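Local coordinates for protein CurF (Lyngbya majuscula, PDB 5DP2) that probably forms the cyclopropane ring during curacin A biosynthesis, as an NADP(H)-binding member of the enoyl reductase family, at residues A[39-44]-A[86-91]; A[144-149]-A[173-178]; A[163-168]-A[187-192]; A[310-315]-A[332-337]. One frame throughout, in Å; residues are numbered along the deposited sequence.

Contact 1 (A[39-44]-A[86-91]); sequences VEVQIK and GTVVAV
Gly86 faces Ile43 in a non-hydrogen-bonded antiparallel pair, and because it carries no side chain Gln42 O comes within 3.2 Å of Gly86 CA, a CA-H...O contact. Thr87 then makes the hydrogen-bonded pair with Gln42: Thr87 N gives to Gln42 O at 3.0 Å, and Gln42 N returns to Thr87 O at 2.8 Å. The Thr87 hydroxyl OG1 accepts from Lys44 NZ at 3.0 Å, at the end of a chain bent at chi2 and chi4; two conformers of Lys44 are modelled, so this bond is tentative. Val88 lies on the same face as Val39 and Val41, its CG1 meeting Val39 CG1 at 3.8 Å with the two side chains about perpendicular. At Val89 (psi -19°) the strand departs from regular geometry. Val89 N binds Glu40 O at 2.9 Å, while Ala90 N reaches the same oxygen only weakly, at 3.4 Å, which defines a classic beta bulge. Val89 CG1 packs on Gln42 CB, and CG2 on the extended Glu40 side chain, whose carboxylate pairs with Arg31. Ala90 O accepts from Glu40 N at 2.8 Å, and Val91 beyond it faces Val39 in a non-hydrogen-bonded pair. Strand 116-119 pairs with the other edge of strand 39-48, strand 103-107 brings Val104 and Leu106 against Val41, and helix 133-136 brings Met133 to Lys44 and Thr87.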
# COMPACT_ATOMS: atom_id res chain seq x y z
N VAL A 39 -0.36 -3.36 24.02
CA VAL A 39 -0.78 -1.97 23.95
C VAL A 39 -2.15 -1.92 23.26
O VAL A 39 -2.35 -2.61 22.26
CB VAL A 39 0.22 -1.13 23.12
CG1 VAL A 39 -0.18 0.33 23.04
CG2 VAL A 39 1.64 -1.24 23.68
N GLU A 40 -3.07 -1.10 23.78
CA GLU A 40 -4.38 -0.90 23.15
C GLU A 40 -4.42 0.49 22.48
O GLU A 40 -4.17 1.52 23.14
CB GLU A 40 -5.52 -0.99 24.16
CG GLU A 40 -6.89 -0.98 23.49
CD GLU A 40 -8.05 -0.96 24.45
OE1 GLU A 40 -9.08 -1.59 24.11
OE2 GLU A 40 -7.92 -0.30 25.50
N VAL A 41 -4.75 0.48 21.19
CA VAL A 41 -4.83 1.69 20.38
C VAL A 41 -6.30 1.91 19.95
O VAL A 41 -6.95 0.99 19.44
CB VAL A 41 -3.96 1.57 19.12
CG1 VAL A 41 -4.02 2.85 18.29
CG2 VAL A 41 -2.52 1.25 19.50
N GLN A 42 -6.81 3.12 20.18
CA GLN A 42 -8.11 3.53 19.63
C GLN A 42 -7.88 4.06 18.22
O GLN A 42 -7.14 5.06 18.02
CB GLN A 42 -8.76 4.59 20.51
CG GLN A 42 -10.16 4.91 20.00
CD GLN A 42 -10.95 5.79 20.90
OE1 GLN A 42 -10.53 6.13 21.98
NE2 GLN A 42 -12.13 6.15 20.47
N ILE A 43 -8.43 3.38 17.22
CA ILE A 43 -8.21 3.75 15.84
C ILE A 43 -8.91 5.06 15.52
O ILE A 43 -10.06 5.26 15.90
CB ILE A 43 -8.69 2.61 14.89
CG1 ILE A 43 -7.97 1.31 15.22
CG2 ILE A 43 -8.53 3.01 13.45
CD1 ILE A 43 -6.46 1.34 15.09
N LYS A 44 -8.20 5.95 14.80
CA LYS A 44 -8.77 7.21 14.36
C LYS A 44 -8.98 7.28 12.85
O LYS A 44 -9.94 7.89 12.39
CB LYS A 44 -7.93 8.39 14.86
CG LYS A 44 -7.78 8.45 16.39
CD LYS A 44 -9.09 8.76 17.10
CE LYS A 44 -9.03 8.50 18.59
NZ LYS A 44 -8.17 9.50 19.28
N GLY A 86 -3.81 5.88 15.12
CA GLY A 86 -4.68 6.15 16.25
C GLY A 86 -3.91 6.58 17.46
O GLY A 86 -2.75 7.02 17.38
N THR A 87 -4.58 6.47 18.61
CA THR A 87 -4.07 6.99 19.87
C THR A 87 -4.01 5.87 20.89
O THR A 87 -4.97 5.11 21.06
CB THR A 87 -5.01 8.08 20.41
OG1 THR A 87 -5.20 9.07 19.37
CG2 THR A 87 -4.47 8.74 21.67
N VAL A 88 -2.87 5.74 21.58
CA VAL A 88 -2.76 4.74 22.65
C VAL A 88 -3.71 5.13 23.80
O VAL A 88 -3.62 6.23 24.34
CB VAL A 88 -1.30 4.67 23.15
CG1 VAL A 88 -1.18 3.73 24.35
CG2 VAL A 88 -0.38 4.20 22.03
N VAL A 89 -4.60 4.20 24.16
CA VAL A 89 -5.57 4.44 25.23
C VAL A 89 -5.36 3.59 26.47
O VAL A 89 -5.88 3.95 27.53
CB VAL A 89 -7.02 4.33 24.74
CG1 VAL A 89 -7.35 5.48 23.79
CG2 VAL A 89 -7.31 2.96 24.13
N ALA A 90 -4.62 2.50 26.37
CA ALA A 90 -4.30 1.67 27.56
C ALA A 90 -3.02 0.94 27.23
O ALA A 90 -2.79 0.54 26.08
CB ALA A 90 -5.44 0.71 27.89
N VAL A 91 -2.19 0.72 28.25
CA VAL A 91 -0.92 0.07 28.07
C VAL A 91 -0.79 -1.06 29.08
O VAL A 91 -1.11 -0.90 30.27
CB VAL A 91 0.22 1.10 28.19
CG1 VAL A 91 1.56 0.47 27.96
CG2 VAL A 91 0.03 2.26 27.20

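Contact 2 (A[144-149]-A[173-178]); sequences FTAYYG and QAAVQL. With NAP (NADP nicotinamide-adenine-dinucleotide phosphate), chain B.
Ala146 and Leu178 meet where helix 140-153, which carries Thr145 of the NADP pocket, crosses helix 170-181, the helix of the first Rossmann beta-alpha-beta unit. The segment axes approach to 8.5 Å at a signed angle of -47°, a separation consistent with the small side chains between them. Ala146 CB points at the other helix and meets Ala174 CB, Ala175 CB at 4.0 Å and Leu178 CD1 at 3.7 Å. Leu178 divides its branches: CD1 also lies against the backbone at Tyr147 N, 3.5 Å away, whereas CD2 comes in the ring plane to the Tyr147 edge, touching CD1 of that ring at 3.8 Å. No hydrogen bond crosses the interface. In the preceding residue, Thr145 OG1 lies 3.4 Å from C4N of the NADP nicotinamide, while itself bonded to Met141 O. Beyond, helix 290-305 packs Leu295 and Leu299 on Tyr147, whose OH bonds Asp298, and strand 161-164 lays Ile164 against Ala175.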
# COMPACT_ATOMS: atom_id res chain seq x y z
N PHE A 144 5.81 2.35 2.21
CA PHE A 144 6.75 1.30 2.56
C PHE A 144 6.96 0.37 1.35
O PHE A 144 8.08 -0.06 1.08
CB PHE A 144 6.33 0.53 3.82
CG PHE A 144 6.60 1.26 5.12
CD1 PHE A 144 6.20 2.57 5.35
CD2 PHE A 144 7.24 0.59 6.17
CE1 PHE A 144 6.43 3.21 6.56
CE2 PHE A 144 7.48 1.23 7.38
CZ PHE A 144 7.07 2.52 7.58
N THR A 145 5.87 0.08 0.61
CA THR A 145 5.98 -0.75 -0.60
C THR A 145 6.85 -0.08 -1.64
O THR A 145 7.76 -0.69 -2.21
CB THR A 145 4.56 -1.00 -1.15
OG1 THR A 145 3.78 -1.73 -0.20
CG2 THR A 145 4.59 -1.83 -2.43
N ALA A 146 6.54 1.19 -1.93
CA ALA A 146 7.28 1.90 -2.97
C ALA A 146 8.75 2.10 -2.59
O ALA A 146 9.63 2.01 -3.44
CB ALA A 146 6.60 3.21 -3.29
N TYR A 147 9.03 2.38 -1.32
CA TYR A 147 10.41 2.58 -0.89
C TYR A 147 11.19 1.28 -0.96
O TYR A 147 12.33 1.23 -1.45
CB TYR A 147 10.44 3.15 0.54
CG TYR A 147 11.83 3.54 1.00
CD1 TYR A 147 12.37 4.77 0.68
CD2 TYR A 147 12.61 2.68 1.76
CE1 TYR A 147 13.62 5.15 1.11
CE2 TYR A 147 13.89 3.05 2.17
CZ TYR A 147 14.38 4.29 1.84
OH TYR A 147 15.65 4.70 2.25
N TYR A 148 10.61 0.18 -0.46
CA TYR A 148 11.30 -1.10 -0.53
C TYR A 148 11.63 -1.46 -1.97
O TYR A 148 12.74 -1.86 -2.30
CB TYR A 148 10.47 -2.18 0.16
CG TYR A 148 11.17 -3.49 0.22
CD1 TYR A 148 12.39 -3.64 0.87
CD2 TYR A 148 10.61 -4.63 -0.38
CE1 TYR A 148 13.03 -4.85 0.95
CE2 TYR A 148 11.24 -5.86 -0.30
CZ TYR A 148 12.45 -5.97 0.37
OH TYR A 148 13.10 -7.19 0.44
N GLY A 149 10.64 -1.30 -2.86
CA GLY A 149 10.87 -1.64 -4.26
C GLY A 149 11.89 -0.74 -4.95
O GLY A 149 12.79 -1.22 -5.64
N GLN A 173 1.17 6.68 -6.54
CA GLN A 173 1.42 8.06 -6.11
C GLN A 173 2.65 8.13 -5.20
O GLN A 173 3.47 9.06 -5.30
CB GLN A 173 0.21 8.64 -5.39
CG GLN A 173 -0.92 9.03 -6.35
CD GLN A 173 -0.70 10.42 -6.93
OE1 GLN A 173 -0.77 11.42 -6.21
NE2 GLN A 173 -0.42 10.50 -8.22
N ALA A 174 2.76 7.17 -4.27
CA ALA A 174 3.95 7.11 -3.41
C ALA A 174 5.21 6.90 -4.23
O ALA A 174 6.25 7.53 -3.98
CB ALA A 174 3.80 6.02 -2.36
N ALA A 175 5.14 6.01 -5.21
CA ALA A 175 6.27 5.74 -6.09
C ALA A 175 6.67 6.98 -6.88
O ALA A 175 7.87 7.22 -7.06
CB ALA A 175 5.96 4.57 -7.00
N VAL A 176 5.71 7.77 -7.36
CA VAL A 176 6.08 8.99 -8.08
C VAL A 176 6.84 9.93 -7.14
O VAL A 176 7.89 10.47 -7.51
CB VAL A 176 4.84 9.71 -8.69
CG1 VAL A 176 5.23 11.08 -9.21
CG2 VAL A 176 4.22 8.87 -9.80
N GLN A 177 6.33 10.14 -5.94
CA GLN A 177 7.01 11.04 -5.01
C GLN A 177 8.43 10.54 -4.74
O GLN A 177 9.39 11.33 -4.73
CB GLN A 177 6.28 11.15 -3.67
CG GLN A 177 5.03 12.00 -3.69
CD GLN A 177 4.62 12.38 -2.28
OE1 GLN A 177 5.47 12.75 -1.47
NE2 GLN A 177 3.34 12.32 -2.00
N LEU A 178 8.59 9.25 -4.47
CA LEU A 178 9.91 8.71 -4.16
C LEU A 178 10.85 8.75 -5.36
O LEU A 178 12.02 9.12 -5.23
CB LEU A 178 9.78 7.28 -3.62
CG LEU A 178 9.37 7.21 -2.17
CD1 LEU A 178 8.83 5.83 -1.85
CD2 LEU A 178 10.54 7.54 -1.26
PA NAP B . -4.56 1.54 -6.09
O1A NAP B . -4.98 2.78 -5.39
O2A NAP B . -3.33 1.56 -6.93
O5B NAP B . -5.81 1.04 -6.95
C5B NAP B . -5.66 0.07 -8.00
C4B NAP B . -5.05 0.66 -9.25
O4B NAP B . -5.12 -0.31 -10.27
C3B NAP B . -5.73 1.90 -9.75
O3B NAP B . -4.80 2.98 -9.67
C2B NAP B . -6.13 1.59 -11.21
O2B NAP B . -5.81 2.54 -12.18
C1B NAP B . -5.30 0.36 -11.53
N9A NAP B . -5.96 -0.60 -12.40
C8A NAP B . -6.82 -1.60 -12.02
N7A NAP B . -7.24 -2.31 -13.10
C5A NAP B . -6.63 -1.76 -14.16
C6A NAP B . -6.62 -2.03 -15.56
N6A NAP B . -7.36 -3.04 -16.06
N1A NAP B . -5.87 -1.27 -16.35
C2A NAP B . -5.15 -0.27 -15.82
N3A NAP B . -5.07 0.07 -14.53
C4A NAP B . -5.82 -0.66 -13.72
O3 NAP B . -4.42 0.34 -5.03
PN NAP B . -3.24 0.02 -3.99
O1N NAP B . -3.87 -0.46 -2.75
O2N NAP B . -2.28 1.18 -3.92
O5D NAP B . -2.56 -1.21 -4.68
C5D NAP B . -1.87 -1.02 -5.94
C4D NAP B . -1.63 -2.39 -6.61
O4D NAP B . -0.50 -2.97 -6.00
C3D NAP B . -2.76 -3.41 -6.42
O3D NAP B . -2.74 -4.30 -7.54
C2D NAP B . -2.39 -4.10 -5.14
O2D NAP B . -2.96 -5.41 -5.09
C1D NAP B . -0.89 -4.12 -5.22
N1N NAP B . -0.07 -4.01 -4.00
C2N NAP B . 0.88 -4.95 -3.75
C3N NAP B . 1.70 -4.90 -2.62
C7N NAP B . 2.72 -5.95 -2.39
O7N NAP B . 3.24 -5.94 -1.29
N7N NAP B . 3.01 -6.82 -3.39
C4N NAP B . 1.53 -3.84 -1.72
C5N NAP B . 0.56 -2.89 -2.00
C6N NAP B . -0.23 -2.99 -3.15
P2B NAP B . -6.61 3.91 -12.40
O1X NAP B . -6.32 4.78 -11.19
O2X NAP B . -6.00 4.44 -13.67
O3X NAP B . -8.07 3.56 -12.52

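Contact 3 (A[163-168]-A[187-192]); sequences LIHAAS and FATTSP. With NAP (NADP nicotinamide-adenine-dinucleotide phosphate), chain B.
Thr189 and His165 join through their side chains beside a parallel strand pair. From Thr189 CB, which is 3.6 Å from His165 ND1, the side chain forks. Chi1 of 74° sets OG1 between the backbone N and the carbonyl carbon, where it lies near the imidazole plane at the ring edge and hydrogen-bonds His165 ND1 at 2.8 Å; either could donate. The same oxygen takes a weak, long bond from Ala166 N at 3.4 Å. The other branch, CG2, sits off the ring plane, 3.5 Å from His165 ND1 and close to CE1. The other ring nitrogen, NE2, bonds Asn243 OD1, so both nitrogens have partners. The backbone follows: Ile164 N gives to Phe187 O and Thr189 N to Ile164 O, while Ala167 N reaches Thr189 O at 2.9 Å with a nearly straight N-H...O angle of 174°, holding the turn after strand 161-164 against the neighbouring strand. At the end of the pair Ser168 OG and Thr190 OG1 are 2.7 Å apart, beside the 2'-phosphate of NADP. Ser168 OG donates to O1X at 2.6 Å. Ser191 OG donates to O2X, also at 2.6 Å, and Ser191 N adds a second bond to that oxygen. This is the beta-alpha-beta crossover of a Rossmann fold, with one phosphate-binding serine in the loop after strand 161-164 and another just after strand 185-190, consistent with NADP(H) use.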
# COMPACT_ATOMS: atom_id res chain seq x y z
N LEU A 163 9.48 3.89 -15.09
CA LEU A 163 8.07 3.80 -15.52
C LEU A 163 7.22 3.29 -14.34
O LEU A 163 7.51 2.22 -13.79
CB LEU A 163 7.99 2.83 -16.70
CG LEU A 163 6.61 2.50 -17.26
CD1 LEU A 163 5.93 3.72 -17.82
CD2 LEU A 163 6.76 1.44 -18.33
N ILE A 164 6.22 4.08 -13.98
CA ILE A 164 5.34 3.79 -12.86
C ILE A 164 3.93 3.61 -13.42
O ILE A 164 3.31 4.56 -13.89
CB ILE A 164 5.37 4.90 -11.80
CG1 ILE A 164 6.80 5.06 -11.28
CG2 ILE A 164 4.38 4.60 -10.68
CD1 ILE A 164 7.03 6.23 -10.42
N HIS A 165 3.42 2.38 -13.34
CA HIS A 165 2.06 2.08 -13.78
C HIS A 165 1.05 2.42 -12.71
O HIS A 165 1.32 2.39 -11.52
CB HIS A 165 1.95 0.63 -14.21
CG HIS A 165 2.63 0.36 -15.50
ND1 HIS A 165 2.19 0.94 -16.66
CD2 HIS A 165 3.68 -0.43 -15.80
CE1 HIS A 165 2.98 0.52 -17.64
NE2 HIS A 165 3.89 -0.31 -17.15
N ALA A 166 -0.18 2.71 -13.16
CA ALA A 166 -1.27 3.01 -12.22
C ALA A 166 -0.81 4.09 -11.25
O ALA A 166 -1.01 4.03 -10.02
CB ALA A 166 -1.77 1.78 -11.50
N ALA A 167 -0.24 5.16 -11.81
CA ALA A 167 0.41 6.21 -11.05
C ALA A 167 -0.56 7.10 -10.28
O ALA A 167 -0.13 7.89 -9.44
CB ALA A 167 1.33 7.03 -11.96
N SER A 168 -1.86 6.96 -10.57
CA SER A 168 -2.94 7.62 -9.85
C SER A 168 -3.30 6.95 -8.52
O SER A 168 -3.98 7.59 -7.72
CB SER A 168 -4.16 7.57 -10.79
OG SER A 168 -4.19 6.30 -11.50
N PHE A 187 8.11 8.31 -15.94
CA PHE A 187 7.15 8.06 -17.00
C PHE A 187 5.96 7.39 -16.31
O PHE A 187 6.14 6.42 -15.60
CB PHE A 187 7.74 7.12 -18.05
CG PHE A 187 8.91 7.68 -18.83
CD1 PHE A 187 10.15 7.89 -18.24
CD2 PHE A 187 8.78 7.98 -20.16
CE1 PHE A 187 11.20 8.40 -18.94
CE2 PHE A 187 9.84 8.49 -20.88
CZ PHE A 187 11.06 8.71 -20.27
N ALA A 188 4.78 7.94 -16.42
CA ALA A 188 3.62 7.43 -15.68
C ALA A 188 2.55 6.93 -16.62
O ALA A 188 2.38 7.46 -17.73
CB ALA A 188 3.05 8.55 -14.82
N THR A 189 1.81 5.93 -16.16
CA THR A 189 0.57 5.53 -16.85
C THR A 189 -0.61 5.64 -15.89
O THR A 189 -0.49 5.41 -14.69
CB THR A 189 0.63 4.13 -17.47
OG1 THR A 189 0.54 3.15 -16.43
CG2 THR A 189 1.87 3.95 -18.32
N THR A 190 -1.76 5.99 -16.45
CA THR A 190 -3.01 6.04 -15.70
C THR A 190 -4.16 6.01 -16.72
O THR A 190 -3.96 6.08 -17.93
CB THR A 190 -3.07 7.31 -14.80
OG1 THR A 190 -4.22 7.25 -13.98
CG2 THR A 190 -3.13 8.59 -15.61
N SER A 191 -5.38 5.90 -16.21
CA SER A 191 -6.53 5.83 -17.10
C SER A 191 -6.74 7.19 -17.79
O SER A 191 -6.37 8.25 -17.25
CB SER A 191 -7.76 5.44 -16.30
OG SER A 191 -7.62 4.14 -15.74
N PRO A 192 -7.38 7.20 -18.98
CA PRO A 192 -7.47 8.44 -19.77
C PRO A 192 -7.99 9.67 -19.01
O PRO A 192 -7.47 10.77 -19.23
CB PRO A 192 -8.37 8.03 -20.94
CG PRO A 192 -8.01 6.59 -21.15
CD PRO A 192 -7.83 6.03 -19.77
PA NAP B . -4.56 1.54 -6.09
O1A NAP B . -4.98 2.78 -5.39
O2A NAP B . -3.33 1.56 -6.93
O5B NAP B . -5.81 1.04 -6.95
C5B NAP B . -5.66 0.07 -8.00
C4B NAP B . -5.05 0.66 -9.25
O4B NAP B . -5.12 -0.31 -10.27
C3B NAP B . -5.73 1.90 -9.75
O3B NAP B . -4.80 2.98 -9.67
C2B NAP B . -6.13 1.59 -11.21
O2B NAP B . -5.81 2.54 -12.18
C1B NAP B . -5.30 0.36 -11.53
N9A NAP B . -5.96 -0.60 -12.40
C8A NAP B . -6.82 -1.60 -12.02
N7A NAP B . -7.24 -2.31 -13.10
C5A NAP B . -6.63 -1.76 -14.16
C6A NAP B . -6.62 -2.03 -15.56
N6A NAP B . -7.36 -3.04 -16.06
N1A NAP B . -5.87 -1.27 -16.35
C2A NAP B . -5.15 -0.27 -15.82
N3A NAP B . -5.07 0.07 -14.53
C4A NAP B . -5.82 -0.66 -13.72
O3 NAP B . -4.42 0.34 -5.03
PN NAP B . -3.24 0.02 -3.99
O1N NAP B . -3.87 -0.46 -2.75
O2N NAP B . -2.28 1.18 -3.92
O5D NAP B . -2.56 -1.21 -4.68
C5D NAP B . -1.87 -1.02 -5.94
C4D NAP B . -1.63 -2.39 -6.61
O4D NAP B . -0.50 -2.97 -6.00
C3D NAP B . -2.76 -3.41 -6.42
O3D NAP B . -2.74 -4.30 -7.54
C2D NAP B . -2.39 -4.10 -5.14
O2D NAP B . -2.96 -5.41 -5.09
C1D NAP B . -0.89 -4.12 -5.22
N1N NAP B . -0.07 -4.01 -4.00
C2N NAP B . 0.88 -4.95 -3.75
C3N NAP B . 1.70 -4.90 -2.62
C7N NAP B . 2.72 -5.95 -2.39
O7N NAP B . 3.24 -5.94 -1.29
N7N NAP B . 3.01 -6.82 -3.39
C4N NAP B . 1.53 -3.84 -1.72
C5N NAP B . 0.56 -2.89 -2.00
C6N NAP B . -0.23 -2.99 -3.15
P2B NAP B . -6.61 3.91 -12.40
O1X NAP B . -6.32 4.78 -11.19
O2X NAP B . -6.00 4.44 -13.67
O3X NAP B . -8.07 3.56 -12.52

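Contact 4 (A[310-315]-A[332-337]); sequences PLPYKV and KHIGKI. With NAP (NADP nicotinamide-adenine-dinucleotide phosphate), chain B.
Beside the contact of Pro312 O with Gly335 CA, the imidazole of His333 is met at its edge on two atoms: NE2 donates to O1A of the NADP diphosphate at 2.9 Å, with an N-H...O angle of 159°, and CD2 has Gly335 O close to the ring plane. Chi1 of 66° places CG between the backbone N and the carbonyl carbon, which brings the ring to the cofactor. The Tyr313 ring, in contrast, turns away from segment 332-337 toward Val134 and Glu135 of helix 133-136, leaving CB near Lys336 O. Between the backbones Lys336 N donates to Pro312 O at 2.9 Å, and Lys314 N to Lys336 O at 3.0 Å. Pro312 O also lies 3.3 Å from Gly335 CA, an approach that the missing side chain permits. Tyr313 CA makes a comparable contact with Lys336 O at 3.1 Å. Apolar packing is slight: Pro312 CG meets Ile334 CG2 at 4.2 Å. Lys336 has two deposited conformers; in one, NZ makes a salt bridge with Glu83, which is therefore tentative. The parallel bridges Tyr313–Lys336 and Lys314–Ile337 belong to the beta-alpha-beta unit of strand 313-317, helix 321-329 and strand 336-340, and the loop before its last strand supplies a diphosphate-binding histidine.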
# COMPACT_ATOMS: atom_id res chain seq x y z
N PRO A 310 2.03 13.63 2.53
CA PRO A 310 0.88 12.74 2.47
C PRO A 310 0.35 12.64 1.05
O PRO A 310 0.45 13.58 0.23
CB PRO A 310 -0.16 13.42 3.36
CG PRO A 310 0.59 14.35 4.21
CD PRO A 310 1.85 14.72 3.50
N LEU A 311 -0.24 11.49 0.74
CA LEU A 311 -0.92 11.33 -0.56
C LEU A 311 -2.17 12.17 -0.61
O LEU A 311 -2.78 12.46 0.42
CB LEU A 311 -1.30 9.86 -0.78
CG LEU A 311 -0.16 8.86 -0.72
CD1 LEU A 311 -0.70 7.48 -1.06
CD2 LEU A 311 1.02 9.28 -1.61
N PRO A 312 -2.64 12.51 -1.83
CA PRO A 312 -4.03 12.97 -1.98
C PRO A 312 -4.97 11.95 -1.35
O PRO A 312 -4.68 10.74 -1.42
CB PRO A 312 -4.21 13.06 -3.51
CG PRO A 312 -2.82 13.20 -4.03
CD PRO A 312 -2.00 12.34 -3.14
N TYR A 313 -6.06 12.42 -0.80
CA TYR A 313 -6.98 11.50 -0.14
C TYR A 313 -8.42 11.98 -0.25
O TYR A 313 -8.70 13.14 -0.52
CB TYR A 313 -6.60 11.28 1.34
CG TYR A 313 -6.67 12.52 2.21
CD1 TYR A 313 -7.90 13.00 2.69
CD2 TYR A 313 -5.52 13.26 2.49
CE1 TYR A 313 -7.97 14.16 3.45
CE2 TYR A 313 -5.57 14.40 3.27
CZ TYR A 313 -6.80 14.85 3.75
OH TYR A 313 -6.86 16.01 4.50
N LYS A 314 -9.32 11.03 -0.01
CA LYS A 314 -10.74 11.28 0.14
C LYS A 314 -11.21 10.55 1.41
O LYS A 314 -10.91 9.36 1.57
CB LYS A 314 -11.53 10.80 -1.07
CG LYS A 314 -13.02 11.14 -0.91
CD LYS A 314 -13.85 10.81 -2.13
CE LYS A 314 -15.32 10.99 -1.86
NZ LYS A 314 -15.67 12.43 -1.82
N VAL A 315 -11.92 11.28 2.27
CA VAL A 315 -12.38 10.73 3.54
C VAL A 315 -13.82 10.23 3.43
O VAL A 315 -14.69 10.89 2.82
CB VAL A 315 -12.29 11.77 4.66
CG1 VAL A 315 -12.95 11.31 5.96
CG2 VAL A 315 -10.86 12.16 4.92
N LYS A 332 -12.35 5.47 -8.57
CA LYS A 332 -12.79 6.85 -8.67
C LYS A 332 -11.80 7.84 -8.10
O LYS A 332 -12.09 9.04 -8.04
CB LYS A 332 -14.14 7.00 -7.94
CG LYS A 332 -15.25 6.18 -8.53
CD LYS A 332 -16.53 6.41 -7.74
CE LYS A 332 -17.75 5.83 -8.41
NZ LYS A 332 -18.99 6.26 -7.71
N HIS A 333 -10.64 7.35 -7.69
CA HIS A 333 -9.74 8.09 -6.80
C HIS A 333 -8.42 8.52 -7.44
O HIS A 333 -7.98 8.04 -8.46
CB HIS A 333 -9.41 7.17 -5.62
CG HIS A 333 -8.63 5.97 -6.03
ND1 HIS A 333 -9.02 5.14 -7.06
CD2 HIS A 333 -7.44 5.51 -5.58
CE1 HIS A 333 -8.09 4.22 -7.22
NE2 HIS A 333 -7.12 4.42 -6.33
N ILE A 334 -7.78 9.46 -6.73
CA ILE A 334 -6.35 9.73 -6.85
C ILE A 334 -5.78 9.58 -5.43
O ILE A 334 -6.26 10.26 -4.51
CB ILE A 334 -6.06 11.16 -7.34
CG1 ILE A 334 -6.76 11.46 -8.66
CG2 ILE A 334 -4.55 11.41 -7.38
CD1 ILE A 334 -6.15 10.76 -9.83
N GLY A 335 -4.79 8.72 -5.24
CA GLY A 335 -4.18 8.59 -3.91
C GLY A 335 -4.88 7.55 -3.05
O GLY A 335 -4.99 6.37 -3.45
N LYS A 336 -5.33 7.97 -1.87
CA LYS A 336 -5.80 7.07 -0.83
C LYS A 336 -7.28 7.34 -0.48
O LYS A 336 -7.72 8.50 -0.46
CB LYS A 336 -4.92 7.21 0.44
CG LYS A 336 -4.80 5.94 1.31
CD LYS A 336 -3.82 4.93 0.73
CE LYS A 336 -3.75 3.64 1.56
NZ LYS A 336 -2.74 2.67 1.04
N ILE A 337 -7.99 6.27 -0.11
CA ILE A 337 -9.32 6.39 0.46
C ILE A 337 -9.20 6.08 1.94
O ILE A 337 -8.71 5.01 2.32
CB ILE A 337 -10.27 5.48 -0.29
CG1 ILE A 337 -10.29 5.88 -1.77
CG2 ILE A 337 -11.65 5.53 0.35
CD1 ILE A 337 -10.71 4.75 -2.67
PA NAP B . -4.56 1.54 -6.09
O1A NAP B . -4.98 2.78 -5.39
O2A NAP B . -3.33 1.56 -6.93
O5B NAP B . -5.81 1.04 -6.95
C5B NAP B . -5.66 0.07 -8.00
C4B NAP B . -5.05 0.66 -9.25
O4B NAP B . -5.12 -0.31 -10.27
C3B NAP B . -5.73 1.90 -9.75
O3B NAP B . -4.80 2.98 -9.67
C2B NAP B . -6.13 1.59 -11.21
O2B NAP B . -5.81 2.54 -12.18
C1B NAP B . -5.30 0.36 -11.53
N9A NAP B . -5.96 -0.60 -12.40
C8A NAP B . -6.82 -1.60 -12.02
N7A NAP B . -7.24 -2.31 -13.10
C5A NAP B . -6.63 -1.76 -14.16
C6A NAP B . -6.62 -2.03 -15.56
N6A NAP B . -7.36 -3.04 -16.06
N1A NAP B . -5.87 -1.27 -16.35
C2A NAP B . -5.15 -0.27 -15.82
N3A NAP B . -5.07 0.07 -14.53
C4A NAP B . -5.82 -0.66 -13.72
O3 NAP B . -4.42 0.34 -5.03
PN NAP B . -3.24 0.02 -3.99
O1N NAP B . -3.87 -0.46 -2.75
O2N NAP B . -2.28 1.18 -3.92
O5D NAP B . -2.56 -1.21 -4.68
C5D NAP B . -1.87 -1.02 -5.94
C4D NAP B . -1.63 -2.39 -6.61
O4D NAP B . -0.50 -2.97 -6.00
C3D NAP B . -2.76 -3.41 -6.42
O3D NAP B . -2.74 -4.30 -7.54
C2D NAP B . -2.39 -4.10 -5.14
O2D NAP B . -2.96 -5.41 -5.09
C1D NAP B . -0.89 -4.12 -5.22
N1N NAP B . -0.07 -4.01 -4.00
C2N NAP B . 0.88 -4.95 -3.75
C3N NAP B . 1.70 -4.90 -2.62
C7N NAP B . 2.72 -5.95 -2.39
O7N NAP B . 3.24 -5.94 -1.29
N7N NAP B . 3.01 -6.82 -3.39
C4N NAP B . 1.53 -3.84 -1.72
C5N NAP B . 0.56 -2.89 -2.00
C6N NAP B . -0.23 -2.99 -3.15
P2B NAP B . -6.61 3.91 -12.40
O1X NAP B . -6.32 4.78 -11.19
O2X NAP B . -6.00 4.44 -13.67
O3X NAP B . -8.07 3.56 -12.52

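How the contacts relate
Contacts 2 and 3 are buried, whereas contacts 1 and 4 are only partly so, and contact 1 lies farthest out, its centre about 22 Å from the chain centre. Contacts 2 and 3 share the Rossmann unit: helix 170-181 connects the strands of contact 3, and Gln173 NE2 reaches Ala167 O, probably as a hydrogen bond. Contact 4 meets contact 3 through Gly335 N and Ser168 O, probably a hydrogen bond, and contact 2 by packing of Leu311 and Pro312 on helix 170-181; its strand 336-340 neighbours strand 39-48 of contact 1. Chemistry follows place: bulged antiparallel ladder in contact 1, apolar helix packing in contact 2, parallel pairing in contacts 3 and 4. NADP touches contacts 2, 3 and 4, at nicotinamide, 2'-phosphate and diphosphate respectively.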